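Acetyltransferase (Vibrio fischeri, PDB 3JVN) probably transfers an acyl group, as GNAT-family enzymes do, most likely acetyl from acetyl-coenzyme A. Local coordinates at residues K22-H27 with I91-I96; M87-D92 with Y120-I125. One frame throughout, in Å; residues are numbered along the deposited sequence.

Contact 1 (K22-H27 with I91-I96); sequences KLHDEH and IDELYI
Leu23 and Tyr95 make the apolar centre of this contact, where helix segment 22-27 crosses strand segment 91-96 at 94°, their axes 9.0 Å apart at closest. The side chains slide past each other in opposite directions: Leu23 CD1 lies 3.7 Å from Tyr95 CD2, and Leu23 N sits over one face of the ring. Leu23 CD2 goes the other way and packs on Glu93 CB at 3.7 Å. A chi1 of 176° sets Tyr95 CG anti to the backbone N. At the far end of the ring the hydroxyl meets the aliphatic part of Lys22, Lys22 CD lying 3.4 Å from Tyr95 OH.

Two polar links flank this apolar patch. Tyr95 OH donates to Glu26 OE1 over 2.9 Å, on the syn side, though tilted out of the plane of a carboxylate that stands at the ring's edge, turned 54° from the ring. At the Glu93 end, His24 NE2 donates to Glu93 OE2 over 3.2 Å; the imidazole and carboxylate planes are nearly parallel, although OE2 lies somewhat out of the ring plane. Arg101 forms a long, weak ion pair with Glu26 OE2.

Glu93 belongs to a classic beta bulge, in which it and Asp92 both face Thr72 of strand 67-79. Such a bulge in the fourth strand, here 86-96, with the first helix packed beside it, is characteristic of the GNAT fold.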
loop_
_atom_site.group_PDB
_atom_site.type_symbol
_atom_site.label_atom_id
_atom_site.label_comp_id
_atom_site.label_asym_id
_atom_site.label_seq_id
_atom_site.Cartn_x
_atom_site.Cartn_y
_atom_site.Cartn_z
ATOM N N LYS A 22 -13.144 -5.331 -25.647
ATOM C CA LYS A 22 -12.906 -4.043 -26.284
ATOM C C LYS A 22 -11.793 -3.313 -25.528
ATOM O O LYS A 22 -10.900 -2.726 -26.144
ATOM C CB LYS A 22 -14.180 -3.188 -26.282
ATOM C CG LYS A 22 -15.239 -3.578 -27.315
ATOM C CD LYS A 22 -16.432 -2.624 -27.219
ATOM C CE LYS A 22 -17.386 -2.698 -28.419
ATOM N NZ LYS A 22 -18.173 -3.959 -28.509
ATOM N N LEU A 23 -11.851 -3.360 -24.196
ATOM C CA LEU A 23 -10.847 -2.708 -23.355
ATOM C C LEU A 23 -9.456 -3.241 -23.678
ATOM O O LEU A 23 -8.556 -2.484 -24.067
ATOM C CB LEU A 23 -11.133 -2.947 -21.864
ATOM C CG LEU A 23 -10.091 -2.377 -20.875
ATOM C CD1 LEU A 23 -9.945 -0.876 -21.107
ATOM C CD2 LEU A 23 -10.505 -2.643 -19.427
ATOM N N HIS A 24 -9.287 -4.548 -23.516
ATOM C CA HIS A 24 -8.007 -5.183 -23.779
ATOM C C HIS A 24 -7.548 -4.991 -25.208
ATOM O O HIS A 24 -6.348 -4.884 -25.466
ATOM C CB HIS A 24 -8.096 -6.669 -23.464
ATOM C CG HIS A 24 -8.322 -6.954 -22.013
ATOM N ND1 HIS A 24 -8.824 -8.155 -21.556
ATOM C CD2 HIS A 24 -8.115 -6.191 -20.917
ATOM C CE1 HIS A 24 -8.917 -8.116 -20.240
ATOM N NE2 HIS A 24 -8.494 -6.936 -19.826
ATOM N N ASP A 25 -8.492 -4.937 -26.139
ATOM C CA ASP A 25 -8.135 -4.761 -27.542
ATOM C C ASP A 25 -7.444 -3.425 -27.777
ATOM O O ASP A 25 -6.351 -3.374 -28.342
ATOM C CB ASP A 25 -9.375 -4.840 -28.426
ATOM C CG ASP A 25 -9.024 -4.894 -29.897
ATOM O OD1 ASP A 25 -8.524 -5.943 -30.340
ATOM O OD2 ASP A 25 -9.225 -3.895 -30.610
ATOM N N GLU A 26 -8.095 -2.350 -27.345
ATOM C CA GLU A 26 -7.552 -1.010 -27.498
ATOM C C GLU A 26 -6.215 -0.892 -26.762
ATOM O O GLU A 26 -5.353 -0.110 -27.152
ATOM C CB GLU A 26 -8.553 0.024 -26.959
ATOM C CG GLU A 26 -9.958 -0.096 -27.564
ATOM C CD GLU A 26 -11.003 0.770 -26.863
ATOM O OE1 GLU A 26 -12.211 0.622 -27.177
ATOM O OE2 GLU A 26 -10.624 1.595 -26.000
ATOM N N HIS A 27 -6.046 -1.677 -25.702
ATOM C CA HIS A 27 -4.810 -1.661 -24.929
ATOM C C HIS A 27 -3.637 -2.085 -25.807
ATOM O O HIS A 27 -2.600 -1.426 -25.840
ATOM C CB HIS A 27 -4.937 -2.596 -23.716
ATOM C CG HIS A 27 -5.341 -1.900 -22.449
ATOM N ND1 HIS A 27 -6.019 -0.696 -22.441
ATOM C CD2 HIS A 27 -5.169 -2.241 -21.152
ATOM C CE1 HIS A 27 -6.241 -0.328 -21.192
ATOM N NE2 HIS A 27 -5.736 -1.246 -20.388
ATOM N N ILE A 91 -8.126 -0.411 -7.635
ATOM C CA ILE A 91 -9.033 -0.183 -8.752
ATOM C C ILE A 91 -8.264 -0.794 -9.912
ATOM O O ILE A 91 -7.157 -0.357 -10.241
ATOM C CB ILE A 91 -9.298 1.331 -8.984
ATOM C CG1 ILE A 91 -10.169 1.871 -7.849
ATOM C CG2 ILE A 91 -10.018 1.549 -10.299
ATOM C CD1 ILE A 91 -10.300 3.369 -7.811
ATOM N N ASP A 92 -8.848 -1.827 -10.510
ATOM C CA ASP A 92 -8.197 -2.540 -11.592
ATOM C C ASP A 92 -8.437 -2.008 -13.014
ATOM O O ASP A 92 -7.531 -1.452 -13.635
ATOM C CB ASP A 92 -8.586 -4.021 -11.498
ATOM C CG ASP A 92 -8.213 -4.632 -10.157
ATOM O OD1 ASP A 92 -9.085 -5.253 -9.501
ATOM O OD2 ASP A 92 -7.032 -4.493 -9.761
ATOM N N GLU A 93 -9.658 -2.176 -13.511
ATOM C CA GLU A 93 -10.012 -1.758 -14.862
ATOM C C GLU A 93 -11.190 -0.809 -14.957
ATOM O O GLU A 93 -12.053 -0.759 -14.078
ATOM C CB GLU A 93 -10.322 -2.986 -15.706
ATOM C CG GLU A 93 -9.199 -3.962 -15.781
ATOM C CD GLU A 93 -9.703 -5.374 -15.829
ATOM O OE1 GLU A 93 -10.309 -5.832 -14.825
ATOM O OE2 GLU A 93 -9.489 -6.024 -16.878
ATOM N N LEU A 94 -11.236 -0.079 -16.061
ATOM C CA LEU A 94 -12.310 0.869 -16.288
ATOM C C LEU A 94 -12.421 1.079 -17.794
ATOM O O LEU A 94 -11.434 1.401 -18.448
ATOM C CB LEU A 94 -11.989 2.186 -15.572
ATOM C CG LEU A 94 -13.153 3.139 -15.261
ATOM C CD1 LEU A 94 -12.628 4.373 -14.527
ATOM C CD2 LEU A 94 -13.846 3.553 -16.550
ATOM N N TYR A 95 -13.617 0.890 -18.348
ATOM C CA TYR A 95 -13.807 1.064 -19.784
ATOM C C TYR A 95 -15.075 1.807 -20.153
ATOM O O TYR A 95 -16.117 1.621 -19.524
ATOM C CB TYR A 95 -13.793 -0.295 -20.497
ATOM C CG TYR A 95 -14.077 -0.199 -21.984
ATOM C CD1 TYR A 95 -15.377 -0.339 -22.480
ATOM C CD2 TYR A 95 -13.054 0.071 -22.891
ATOM C CE1 TYR A 95 -15.644 -0.213 -23.841
ATOM C CE2 TYR A 95 -13.316 0.200 -24.254
ATOM C CZ TYR A 95 -14.608 0.056 -24.723
ATOM O OH TYR A 95 -14.866 0.184 -26.070
ATOM N N ILE A 96 -14.976 2.651 -21.180
ATOM C CA ILE A 96 -16.122 3.415 -21.664
ATOM C C ILE A 96 -16.186 3.326 -23.184
ATOM O O ILE A 96 -15.167 3.414 -23.866
ATOM C CB ILE A 96 -16.041 4.920 -21.285
ATOM C CG1 ILE A 96 -15.630 5.089 -19.819
ATOM C CG2 ILE A 96 -17.398 5.577 -21.510
ATOM C CD1 ILE A 96 -14.125 5.251 -19.625
#

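Contact 2 (M87-D92 with Y120-I125); sequences MMATID and YGVKEI
Met87 O accepts a nearly straight 2.8 Å hydrogen bond from Lys123 N, and Ala89 N gives one of 3.1 Å to Glu124 O, so that the chain entering strand 124-127 comes into parallel pairing with strand 86-96, Ala89 opposite Ile125. Val122 CA adds a CA-H...O contact to the same Met87 carbonyl.

On the face carrying Ala89 and Ile125, the methyl groups mesh: Ala89 CB meets Ile125 CD1 at 3.5 Å and Val122 CG1 at 4.1 Å. Ile91 CD1 extends the patch, reaching Ile125 CG2. Leu117 of helix 105-118 packs against Ala89, Val122 and Ile125, covering this side of the pair.

The selenomethionines at 87 and 88 part company. Met88 lies side by side with Glu124, both pointing the same way, its SE 3.6 Å from Glu124 CB. Glu124 then bends at chi2 (-49°), which swings CD off this line. Phe126 of the second subunit packs on both residues, so this face also belongs to the dimer interface. Met87 instead crosses the Tyr120 side chain obliquely, Met87 CE lying 3.9 Å from Tyr120 CD2.

Together the two strands and helix 105-118 make a beta-alpha-beta unit, with the parallel strand pair that in GNAT relatives splays apart to receive acetyl-CoA, probably so here as well.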
loop_
_atom_site.group_PDB
_atom_site.type_symbol
_atom_site.label_atom_id
_atom_site.label_comp_id
_atom_site.label_asym_id
_atom_site.label_seq_id
_atom_site.Cartn_x
_atom_site.Cartn_y
_atom_site.Cartn_z
HETATM N N MSE A 87 -6.792 -2.305 6.093
HETATM C CA MSE A 87 -7.677 -2.454 4.955
HETATM C C MSE A 87 -7.319 -1.509 3.815
HETATM O O MSE A 87 -7.244 -0.291 3.992
HETATM C CB MSE A 87 -9.129 -2.223 5.367
HETATM C CG MSE A 87 -10.126 -2.305 4.195
HETATM SE SE MSE A 87 -10.387 -4.098 3.471
HETATM C CE MSE A 87 -12.316 -4.166 3.578
HETATM N N MSE A 88 -7.096 -2.083 2.640
HETATM C CA MSE A 88 -6.770 -1.299 1.460
HETATM C C MSE A 88 -7.526 -1.881 0.288
HETATM O O MSE A 88 -8.201 -2.904 0.416
HETATM C CB MSE A 88 -5.271 -1.349 1.171
HETATM C CG MSE A 88 -4.392 -0.976 2.340
HETATM SE SE MSE A 88 -2.555 -0.832 1.777
HETATM C CE MSE A 88 -1.797 -0.152 3.417
ATOM N N ALA A 89 -7.407 -1.233 -0.859
ATOM C CA ALA A 89 -8.089 -1.705 -2.044
ATOM C C ALA A 89 -7.336 -1.343 -3.311
ATOM O O ALA A 89 -6.354 -0.599 -3.280
ATOM C CB ALA A 89 -9.527 -1.143 -2.105
ATOM N N THR A 90 -7.824 -1.866 -4.433
ATOM C CA THR A 90 -7.209 -1.620 -5.733
ATOM C C THR A 90 -8.273 -1.452 -6.825
ATOM O O THR A 90 -9.208 -2.245 -6.920
ATOM C CB THR A 90 -6.282 -2.802 -6.148
ATOM O OG1 THR A 90 -5.436 -3.159 -5.048
ATOM C CG2 THR A 90 -5.411 -2.413 -7.333
ATOM N N ILE A 91 -8.126 -0.411 -7.635
ATOM C CA ILE A 91 -9.033 -0.183 -8.752
ATOM C C ILE A 91 -8.264 -0.794 -9.912
ATOM O O ILE A 91 -7.157 -0.357 -10.241
ATOM C CB ILE A 91 -9.298 1.331 -8.984
ATOM C CG1 ILE A 91 -10.169 1.871 -7.849
ATOM C CG2 ILE A 91 -10.018 1.549 -10.299
ATOM C CD1 ILE A 91 -10.300 3.369 -7.811
ATOM N N ASP A 92 -8.848 -1.827 -10.510
ATOM C CA ASP A 92 -8.197 -2.540 -11.592
ATOM C C ASP A 92 -8.437 -2.008 -13.014
ATOM O O ASP A 92 -7.531 -1.452 -13.635
ATOM C CB ASP A 92 -8.586 -4.021 -11.498
ATOM C CG ASP A 92 -8.213 -4.632 -10.157
ATOM O OD1 ASP A 92 -9.085 -5.253 -9.501
ATOM O OD2 ASP A 92 -7.032 -4.493 -9.761
ATOM N N TYR A 120 -16.045 1.485 3.715
ATOM C CA TYR A 120 -15.448 0.203 4.111
ATOM C C TYR A 120 -14.123 0.476 4.828
ATOM O O TYR A 120 -13.303 -0.427 5.029
ATOM C CB TYR A 120 -15.160 -0.703 2.908
ATOM C CG TYR A 120 -16.198 -1.774 2.707
ATOM C CD1 TYR A 120 -17.360 -1.510 1.992
ATOM C CD2 TYR A 120 -16.055 -3.031 3.305
ATOM C CE1 TYR A 120 -18.368 -2.456 1.880
ATOM C CE2 TYR A 120 -17.054 -4.000 3.204
ATOM C CZ TYR A 120 -18.214 -3.700 2.486
ATOM O OH TYR A 120 -19.208 -4.649 2.375
ATOM N N GLY A 121 -13.914 1.740 5.182
ATOM C CA GLY A 121 -12.700 2.145 5.867
ATOM C C GLY A 121 -11.378 1.828 5.188
ATOM O O GLY A 121 -10.443 1.379 5.851
ATOM N N VAL A 122 -11.274 2.045 3.880
ATOM C CA VAL A 122 -10.002 1.762 3.208
ATOM C C VAL A 122 -8.972 2.847 3.506
ATOM O O VAL A 122 -9.251 4.043 3.391
ATOM C CB VAL A 122 -10.146 1.627 1.674
ATOM C CG1 VAL A 122 -11.089 0.477 1.342
ATOM C CG2 VAL A 122 -10.625 2.940 1.076
ATOM N N LYS A 123 -7.775 2.415 3.885
ATOM C CA LYS A 123 -6.712 3.344 4.226
ATOM C C LYS A 123 -5.949 3.794 2.994
ATOM O O LYS A 123 -5.687 4.985 2.833
ATOM C CB LYS A 123 -5.758 2.692 5.221
ATOM C CG LYS A 123 -6.466 2.058 6.428
ATOM C CD LYS A 123 -7.433 3.027 7.088
ATOM C CE LYS A 123 -8.007 2.432 8.357
ATOM N NZ LYS A 123 -9.061 3.298 8.967
ATOM N N GLU A 124 -5.596 2.842 2.128
ATOM C CA GLU A 124 -4.863 3.142 0.898
ATOM C C GLU A 124 -5.556 2.607 -0.358
ATOM O O GLU A 124 -6.182 1.551 -0.326
ATOM C CB GLU A 124 -3.444 2.567 0.975
ATOM C CG GLU A 124 -2.568 3.179 2.066
ATOM C CD GLU A 124 -2.594 4.698 2.054
ATOM O OE1 GLU A 124 -2.486 5.275 0.948
ATOM O OE2 GLU A 124 -2.706 5.311 3.147
ATOM N N ILE A 125 -5.424 3.347 -1.459
ATOM C CA ILE A 125 -6.016 2.967 -2.743
ATOM C C ILE A 125 -5.018 3.023 -3.910
ATOM O O ILE A 125 -4.437 4.071 -4.199
ATOM C CB ILE A 125 -7.218 3.878 -3.109
ATOM C CG1 ILE A 125 -8.314 3.746 -2.058
ATOM C CG2 ILE A 125 -7.762 3.507 -4.479
ATOM C CD1 ILE A 125 -8.816 2.321 -1.868
#

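In the fold
After strand 4-7 at the N terminus the chain enters helix 13-30, then helix 47-52 and the antiparallel strands 56-62 and 67-79, before strand 86-96 returns to that first helix; contact 1 closes this long loop. Contact 2 closes a shorter one, through helix 105-118, when the chain comes back beside strand 86-96. The loops neither nest nor stay separate: they overlap at Ile91 and Asp92, which belong to both segments of the shared strand. The contact centres lie about 20 Å apart, on opposite sides of the chain's centre. One strand thus ties the N-terminal helix at its far end to the parallel strand 124-127, outermost within this chain, nearer its start.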